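Long-range contacts in protein SCO1 homolog 1, mitochondrial (Arabidopsis thaliana, PDB 6N5U), which is thought to serve copper homeostasis, mitochondrial redox signalling or copper insertion into cytochrome c oxidase, and is essential for embryo development: residues F37-C42 / P77-V82; I73-E78 / Y127-S132. All coordinates share one frame; numbering follows the deposited sequence.

In this thioredoxin-fold domain two successive contacts bring loops round a copper site. Contact 1 joins the end of strand 32-38 and the turn after it to the loop that precedes helix 82-89, closing the beta-alpha-beta crossover in which helix 45-64 leads to the parallel neighbour strand 68-74. Contact 2 begins at the end of that strand, before contact 1 has closed, and runs on to strand 127-131, one arm of the hairpin with strand 117-121. The closures therefore overlap at Pro77 and Glu78, and neither nests within the other. A hydrogen bond from Arg79 NH2 to Tyr127 O links them, and they deliver Cys42 and His131 to the same copper ion.

Contact 1. Residues F37-C42 / P77-V82; sequences FGFTHC and PERDTV. With CU1 (copper (I) ion), chain D.
Phe39 and Arg79 lie side by side and point the same way, ring and guanidinium nearly parallel, with Phe39 CE2 3.9 Å from Arg79 NH2. This ring, which Cys42 CB covers on one face, also touches Leu128 and Val129 of strand 127-131.

Thr40 meets Asp80 tip to tip, and two hydrogen bonds occupy both oxygens of the carboxylate. The backbone Thr40 N donates to Asp80 OD2 over 2.9 Å, an almost straight bond (167° at the hydrogen) arriving on the syn side but tilted out of the carboxylate plane. The hydroxyl OG1 of Thr40, placed between the backbone N and the carbonyl carbon (chi1 77°), donates to Asp80 OD1 over 2.7 Å from above the carboxylate plane. Each bond has a second shell: Gln84 NE2 is bonded to the hydroxyl, and Ser74 OG to Asp80 OD2.

The ring of His41 takes the guanidinium of Arg79 over one face, centres 4.3 Å apart and planes 16° from parallel, and Arg79 CD adds a CH-pi contact over the face. Asp80 OD1 sits at the edge of the same ring. The guanidinium is engaged beyond this stack as well, its NH2 hydrogen-bonded to Tyr127 O.

Cys42 ends the type I turn that starts at Phe39 and turns to the metal: its SG binds the copper ion at 2.3 Å, a site completed by Cys46 and His131.

The buried carboxylate thus fixes the first half of a turn whose last residue is a copper ligand. Three hydrogen bonds, from Thr40 N, Thr40 OG1 and Ser74 OG, would probably favour the ionised form of Asp80 and stabilise its negative charge.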
ATOM      1  N   PHE A  37      -0.318   0.622   3.687  1.00 40.67           N
ATOM      2  CA  PHE A  37      -0.110   1.962   4.248  1.00 39.46           C
ATOM      3  C   PHE A  37       1.195   1.913   5.037  1.00 42.92           C
ATOM      4  O   PHE A  37       1.390   0.998   5.854  1.00 45.98           O
ATOM      5  CB  PHE A  37      -1.310   2.370   5.129  1.00 40.68           C
ATOM      6  CG  PHE A  37      -2.591   2.702   4.377  1.00 41.47           C
ATOM      7  CD1 PHE A  37      -3.378   1.694   3.823  1.00 41.51           C
ATOM      8  CD2 PHE A  37      -3.023   4.023   4.251  1.00 43.22           C
ATOM      9  CE1 PHE A  37      -4.537   1.997   3.112  1.00 42.01           C
ATOM     10  CE2 PHE A  37      -4.193   4.326   3.544  1.00 45.72           C
ATOM     11  CZ  PHE A  37      -4.933   3.307   2.970  1.00 43.39           C
ATOM     12  N   GLY A  38       2.092   2.839   4.727  1.00 35.05           N
ATOM     13  CA  GLY A  38       3.399   2.901   5.365  1.00 34.54           C
ATOM     14  C   GLY A  38       4.027   4.273   5.340  1.00 38.03           C
ATOM     15  O   GLY A  38       3.338   5.252   5.068  1.00 37.13           O
ATOM     16  N   PHE A  39       5.339   4.348   5.654  1.00 34.50           N
ATOM     17  CA  PHE A  39       6.173   5.565   5.666  1.00 33.51           C
ATOM     18  C   PHE A  39       7.638   5.224   5.303  1.00 40.52           C
ATOM     19  O   PHE A  39       8.178   4.256   5.831  1.00 42.28           O
ATOM     20  CB  PHE A  39       6.025   6.373   6.970  1.00 35.01           C
ATOM     21  CG  PHE A  39       6.737   5.926   8.227  1.00 37.36           C
ATOM     22  CD1 PHE A  39       6.196   4.932   9.034  1.00 40.37           C
ATOM     23  CD2 PHE A  39       7.864   6.605   8.685  1.00 40.45           C
ATOM     24  CE1 PHE A  39       6.839   4.545  10.215  1.00 42.85           C
ATOM     25  CE2 PHE A  39       8.498   6.229   9.876  1.00 44.05           C
ATOM     26  CZ  PHE A  39       7.987   5.195  10.627  1.00 42.72           C
ATOM     27  N   THR A  40       8.250   5.973   4.357  1.00 37.27           N
ATOM     28  CA  THR A  40       9.589   5.686   3.823  1.00 37.98           C
ATOM     29  C   THR A  40      10.691   5.645   4.890  1.00 43.79           C
ATOM     30  O   THR A  40      11.657   4.930   4.699  1.00 46.13           O
ATOM     31  CB  THR A  40       9.977   6.624   2.646  1.00 40.72           C
ATOM     32  OG1 THR A  40      10.355   7.906   3.130  1.00 41.00           O
ATOM     33  CG2 THR A  40       8.887   6.743   1.583  1.00 35.67           C
ATOM     34  N   HIS A  41      10.539   6.342   6.004  1.00 40.47           N
ATOM     35  CA  HIS A  41      11.572   6.361   7.044  1.00 42.11           C
ATOM     36  C   HIS A  41      11.419   5.249   8.093  1.00 46.72           C
ATOM     37  O   HIS A  41      12.105   5.285   9.122  1.00 47.12           O
ATOM     38  CB  HIS A  41      11.658   7.760   7.702  1.00 43.71           C
ATOM     39  CG  HIS A  41      12.211   8.811   6.787  1.00 46.82           C
ATOM     40  ND1 HIS A  41      11.422   9.381   5.803  1.00 47.58           N
ATOM     41  CD2 HIS A  41      13.457   9.327   6.691  1.00 49.09           C
ATOM     42  CE1 HIS A  41      12.203  10.226   5.150  1.00 46.98           C
ATOM     43  NE2 HIS A  41      13.427  10.237   5.648  1.00 48.45           N
ATOM     44  N   CYS A  42      10.556   4.248   7.822  1.00 44.03           N
ATOM     45  CA  CYS A  42      10.303   3.115   8.703  1.00 45.60           C
ATOM     46  C   CYS A  42      11.504   2.195   8.734  1.00 52.15           C
ATOM     47  O   CYS A  42      11.950   1.723   7.677  1.00 51.39           O
ATOM     48  CB  CYS A  42       9.035   2.376   8.299  1.00 45.98           C
ATOM     49  SG  CYS A  42       8.418   1.199   9.544  1.00 52.05           S
ATOM     50  N   PRO A  77       3.152  12.324   5.145  1.00 36.93           N
ATOM     51  CA  PRO A  77       3.293  13.309   4.061  1.00 38.04           C
ATOM     52  C   PRO A  77       4.293  14.461   4.298  1.00 44.08           C
ATOM     53  O   PRO A  77       4.684  15.123   3.322  1.00 43.61           O
ATOM     54  CB  PRO A  77       1.864  13.828   3.873  1.00 40.50           C
ATOM     55  CG  PRO A  77       1.206  13.600   5.162  1.00 44.54           C
ATOM     56  CD  PRO A  77       1.764  12.318   5.654  1.00 39.35           C
ATOM     57  N   GLU A  78       4.701  14.712   5.569  1.00 41.39           N
ATOM     58  CA  GLU A  78       5.633  15.806   5.890  1.00 42.98           C
ATOM     59  C   GLU A  78       7.024  15.544   5.350  1.00 48.28           C
ATOM     60  O   GLU A  78       7.713  16.499   4.973  1.00 51.40           O
ATOM     61  CB  GLU A  78       5.706  16.081   7.404  1.00 45.07           C
ATOM     62  CG  GLU A  78       4.465  16.742   7.995  1.00 49.54           C
ATOM     63  CD  GLU A  78       4.244  16.484   9.478  1.00 65.37           C
ATOM     64  OE1 GLU A  78       4.099  15.303   9.878  1.00 55.68           O
ATOM     65  OE2 GLU A  78       4.208  17.472  10.245  1.00 67.73           O
ATOM     66  N   ARG A  79       7.444  14.258   5.326  1.00 40.47           N
ATOM     67  CA  ARG A  79       8.774  13.839   4.874  1.00 39.08           C
ATOM     68  C   ARG A  79       8.729  13.126   3.532  1.00 44.28           C
ATOM     69  O   ARG A  79       9.655  13.254   2.715  1.00 46.73           O
ATOM     70  CB  ARG A  79       9.448  12.933   5.922  1.00 33.45           C
ATOM     71  CG  ARG A  79       9.999  13.693   7.130  1.00 37.94           C
ATOM     72  CD  ARG A  79      10.843  12.833   8.061  1.00 33.49           C
ATOM     73  NE  ARG A  79      10.088  11.689   8.572  1.00 36.22           N
ATOM     74  CZ  ARG A  79      10.470  10.932   9.590  1.00 49.61           C
ATOM     75  NH1 ARG A  79      11.599  11.197  10.236  1.00 40.58           N
ATOM     76  NH2 ARG A  79       9.726   9.910   9.977  1.00 41.07           N
ATOM     77  N   ASP A  80       7.671  12.349   3.324  1.00 38.99           N
ATOM     78  CA  ASP A  80       7.472  11.556   2.135  1.00 37.69           C
ATOM     79  C   ASP A  80       6.836  12.371   1.005  1.00 40.97           C
ATOM     80  O   ASP A  80       5.627  12.331   0.784  1.00 38.59           O
ATOM     81  CB  ASP A  80       6.681  10.271   2.450  1.00 38.74           C
ATOM     82  CG  ASP A  80       7.263   9.281   3.470  1.00 47.07           C
ATOM     83  OD1 ASP A  80       8.362   9.562   4.046  1.00 45.00           O
ATOM     84  OD2 ASP A  80       6.625   8.230   3.692  1.00 50.58           O
ATOM     85  N   THR A  81       7.692  13.075   0.260  1.00 40.37           N
ATOM     86  CA  THR A  81       7.338  13.856  -0.925  1.00 41.85           C
ATOM     87  C   THR A  81       7.237  12.903  -2.142  1.00 45.22           C
ATOM     88  O   THR A  81       7.639  11.736  -2.043  1.00 43.64           O
ATOM     89  CB  THR A  81       8.431  14.925  -1.190  1.00 47.49           C
ATOM     90  OG1 THR A  81       9.658  14.274  -1.524  1.00 45.61           O
ATOM     91  CG2 THR A  81       8.633  15.876  -0.016  1.00 43.20           C
ATOM     92  N   VAL A  82       6.773  13.426  -3.300  1.00 41.56           N
ATOM     93  CA  VAL A  82       6.685  12.681  -4.558  1.00 41.16           C
ATOM     94  C   VAL A  82       8.038  12.044  -4.895  1.00 48.34           C
ATOM     95  O   VAL A  82       8.078  10.832  -5.105  1.00 48.63           O
ATOM     96  CB  VAL A  82       6.082  13.519  -5.720  1.00 45.09           C
ATOM     97  CG1 VAL A  82       6.222  12.817  -7.070  1.00 45.05           C
ATOM     98  CG2 VAL A  82       4.616  13.828  -5.440  1.00 45.13           C
TER
HETATM   99 CU   CU1 D 201       6.157   1.222   9.116  0.50 56.44          CU

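Contact 2. Residues I73-E78 / Y127-S132; sequences ISVDPE and YLVDHS. With CU1 (copper (I) ion), chain D.
The copper(I) site has its third ligand on strand 127-131, where Val75, just past the end of strand 68-74, packs on Val129 and His131. Val75 CG2 lies 3.6 Å from Val129 CG1 and 4.0 Å from His131 CG, and the Val75 and His131 side chains cross at about a right angle. The metal lies in the plane of the imidazole, bound by His131 NE2 at 2.5 Å; at the other ring nitrogen, His131 ND1 donates to Ser132 O over 3.0 Å, which restrains the ring's rotation.

Farther along, Asp76 and Tyr127 reach toward each other. The Asp76 carboxylate, with CG anti to the backbone N (chi1 -171°), accepts from Tyr127 OH on the syn lone pair of OD1 at 2.7 Å, its plane turned 73° from that of the ring. Its OD2 forms a salt bridge with Arg79 NE, while the Asp76 backbone N closes an ST turn by donating to Ser74 OG. Glu78 CB lies 3.5 Å from Tyr127 OH, and its carboxylate pairs with Lys119. An alanine in place of Asp76 would probably leave the Tyr127 hydroxyl without this acceptor and Arg79 NE without its salt-bridge mate.

The Tyr127-Asp76 bond and the valine contact thus tie strand 127-131 to the loop after strand 68-74, consistent with holding His131 near the copper, while the ND1 and metal bonds orient its ring.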
ATOM      1  N   ILE A  73       0.771   3.570   0.202  1.00 31.51           N
ATOM      2  CA  ILE A  73       0.152   4.864   0.548  1.00 29.58           C
ATOM      3  C   ILE A  73       0.860   5.386   1.789  1.00 33.63           C
ATOM      4  O   ILE A  73       0.951   4.674   2.785  1.00 35.37           O
ATOM      5  CB  ILE A  73      -1.366   4.763   0.724  1.00 31.90           C
ATOM      6  CG1 ILE A  73      -2.028   4.144  -0.526  1.00 31.60           C
ATOM      7  CG2 ILE A  73      -1.966   6.150   1.096  1.00 33.21           C
ATOM      8  CD1 ILE A  73      -3.590   3.940  -0.428  1.00 28.30           C
ATOM      9  N   SER A  74       1.418   6.577   1.710  1.00 30.59           N
ATOM     10  CA  SER A  74       2.188   7.175   2.798  1.00 30.51           C
ATOM     11  C   SER A  74       1.364   7.760   3.916  1.00 38.75           C
ATOM     12  O   SER A  74       0.436   8.537   3.660  1.00 41.28           O
ATOM     13  CB  SER A  74       3.128   8.244   2.259  1.00 33.00           C
ATOM     14  OG  SER A  74       3.842   8.822   3.341  1.00 38.51           O
ATOM     15  N   VAL A  75       1.723   7.419   5.171  1.00 35.50           N
ATOM     16  CA  VAL A  75       1.116   7.963   6.399  1.00 35.46           C
ATOM     17  C   VAL A  75       2.076   9.013   7.011  1.00 39.92           C
ATOM     18  O   VAL A  75       1.897   9.425   8.162  1.00 40.53           O
ATOM     19  CB  VAL A  75       0.653   6.895   7.427  1.00 39.64           C
ATOM     20  CG1 VAL A  75      -0.474   6.027   6.866  1.00 38.37           C
ATOM     21  CG2 VAL A  75       1.826   6.048   7.951  1.00 39.74           C
ATOM     22  N   ASP A  76       3.088   9.468   6.207  1.00 35.81           N
ATOM     23  CA  ASP A  76       4.045  10.502   6.607  1.00 35.11           C
ATOM     24  C   ASP A  76       4.215  11.539   5.498  1.00 38.66           C
ATOM     25  O   ASP A  76       5.331  11.686   4.997  1.00 37.93           O
ATOM     26  CB  ASP A  76       5.380   9.880   7.064  1.00 36.29           C
ATOM     27  CG  ASP A  76       6.390  10.816   7.704  1.00 39.11           C
ATOM     28  OD1 ASP A  76       6.012  11.942   8.055  1.00 41.66           O
ATOM     29  OD2 ASP A  76       7.562  10.415   7.845  1.00 46.14           O
ATOM     30  N   PRO A  77       3.152  12.324   5.145  1.00 36.93           N
ATOM     31  CA  PRO A  77       3.293  13.309   4.061  1.00 38.04           C
ATOM     32  C   PRO A  77       4.293  14.461   4.298  1.00 44.08           C
ATOM     33  O   PRO A  77       4.684  15.123   3.322  1.00 43.61           O
ATOM     34  CB  PRO A  77       1.864  13.828   3.873  1.00 40.50           C
ATOM     35  CG  PRO A  77       1.206  13.600   5.162  1.00 44.54           C
ATOM     36  CD  PRO A  77       1.764  12.318   5.654  1.00 39.35           C
ATOM     37  N   GLU A  78       4.701  14.712   5.569  1.00 41.39           N
ATOM     38  CA  GLU A  78       5.633  15.806   5.890  1.00 42.98           C
ATOM     39  C   GLU A  78       7.024  15.544   5.350  1.00 48.28           C
ATOM     40  O   GLU A  78       7.713  16.499   4.973  1.00 51.40           O
ATOM     41  CB  GLU A  78       5.706  16.081   7.404  1.00 45.07           C
ATOM     42  CG  GLU A  78       4.465  16.742   7.995  1.00 49.54           C
ATOM     43  CD  GLU A  78       4.244  16.484   9.478  1.00 65.37           C
ATOM     44  OE1 GLU A  78       4.099  15.303   9.878  1.00 55.68           O
ATOM     45  OE2 GLU A  78       4.208  17.472  10.245  1.00 67.73           O
ATOM     46  N   TYR A 127      11.273  11.706  14.167  1.00 54.57           N
ATOM     47  CA  TYR A 127      10.068  11.078  14.635  1.00 50.90           C
ATOM     48  C   TYR A 127       9.797   9.859  13.742  1.00 48.90           C
ATOM     49  O   TYR A 127      10.372   9.710  12.652  1.00 46.07           O
ATOM     50  CB  TYR A 127       8.891  12.083  14.588  1.00 50.77           C
ATOM     51  CG  TYR A 127       8.502  12.544  13.197  1.00 49.24           C
ATOM     52  CD1 TYR A 127       9.108  13.649  12.612  1.00 51.72           C
ATOM     53  CD2 TYR A 127       7.521  11.875  12.466  1.00 47.16           C
ATOM     54  CE1 TYR A 127       8.780  14.057  11.318  1.00 51.59           C
ATOM     55  CE2 TYR A 127       7.179  12.277  11.174  1.00 45.89           C
ATOM     56  CZ  TYR A 127       7.810  13.374  10.606  1.00 50.59           C
ATOM     57  OH  TYR A 127       7.477  13.811   9.348  1.00 43.12           O
ATOM     58  N   LEU A 128       8.921   8.993  14.215  1.00 43.74           N
ATOM     59  CA  LEU A 128       8.438   7.860  13.446  1.00 41.06           C
ATOM     60  C   LEU A 128       6.928   7.992  13.428  1.00 43.36           C
ATOM     61  O   LEU A 128       6.391   8.837  14.129  1.00 47.09           O
ATOM     62  CB  LEU A 128       8.890   6.499  14.034  1.00 41.68           C
ATOM     63  CG  LEU A 128      10.396   6.197  14.051  1.00 45.88           C
ATOM     64  CD1 LEU A 128      10.696   4.973  14.847  1.00 46.80           C
ATOM     65  CD2 LEU A 128      10.955   6.058  12.686  1.00 45.48           C
ATOM     66  N   VAL A 129       6.260   7.263  12.562  1.00 36.74           N
ATOM     67  CA  VAL A 129       4.805   7.234  12.498  1.00 35.95           C
ATOM     68  C   VAL A 129       4.351   5.835  12.943  1.00 40.68           C
ATOM     69  O   VAL A 129       4.766   4.829  12.371  1.00 39.95           O
ATOM     70  CB  VAL A 129       4.201   7.675  11.129  1.00 36.52           C
ATOM     71  CG1 VAL A 129       2.680   7.539  11.134  1.00 35.16           C
ATOM     72  CG2 VAL A 129       4.615   9.107  10.776  1.00 35.53           C
ATOM     73  N   ASP A 130       3.608   5.786  14.043  1.00 38.38           N
ATOM     74  CA  ASP A 130       3.041   4.552  14.576  1.00 38.69           C
ATOM     75  C   ASP A 130       1.756   4.337  13.771  1.00 38.76           C
ATOM     76  O   ASP A 130       0.947   5.254  13.647  1.00 33.90           O
ATOM     77  CB  ASP A 130       2.744   4.735  16.069  1.00 43.08           C
ATOM     78  CG  ASP A 130       2.283   3.499  16.798  1.00 55.23           C
ATOM     79  OD1 ASP A 130       2.496   2.392  16.281  1.00 54.35           O
ATOM     80  OD2 ASP A 130       1.723   3.642  17.895  1.00 70.50           O
ATOM     81  N   HIS A 131       1.605   3.170  13.155  1.00 38.60           N
ATOM     82  CA  HIS A 131       0.448   2.925  12.291  1.00 39.27           C
ATOM     83  C   HIS A 131       0.030   1.474  12.222  1.00 44.94           C
ATOM     84  O   HIS A 131       0.741   0.588  12.708  1.00 45.95           O
ATOM     85  CB  HIS A 131       0.722   3.462  10.867  1.00 39.22           C
ATOM     86  CG  HIS A 131       1.863   2.758  10.180  1.00 42.21           C
ATOM     87  ND1 HIS A 131       1.647   1.666   9.359  1.00 43.66           N
ATOM     88  CD2 HIS A 131       3.192   2.989  10.260  1.00 43.43           C
ATOM     89  CE1 HIS A 131       2.841   1.310   8.927  1.00 42.95           C
ATOM     90  NE2 HIS A 131       3.800   2.088   9.442  1.00 43.30           N
ATOM     91  N   SER A 132      -1.134   1.247  11.593  1.00 42.61           N
ATOM     92  CA  SER A 132      -1.763  -0.059  11.398  1.00 43.35           C
ATOM     93  C   SER A 132      -0.954  -0.824  10.354  1.00 50.07           C
ATOM     94  O   SER A 132      -0.638  -0.256   9.300  1.00 49.23           O
ATOM     95  CB  SER A 132      -3.195   0.117  10.900  1.00 43.27           C
ATOM     96  OG  SER A 132      -3.918   1.139  11.563  1.00 44.57           O
TER
HETATM   97 CU   CU1 D 201       6.157   1.222   9.116  0.50 56.44          CU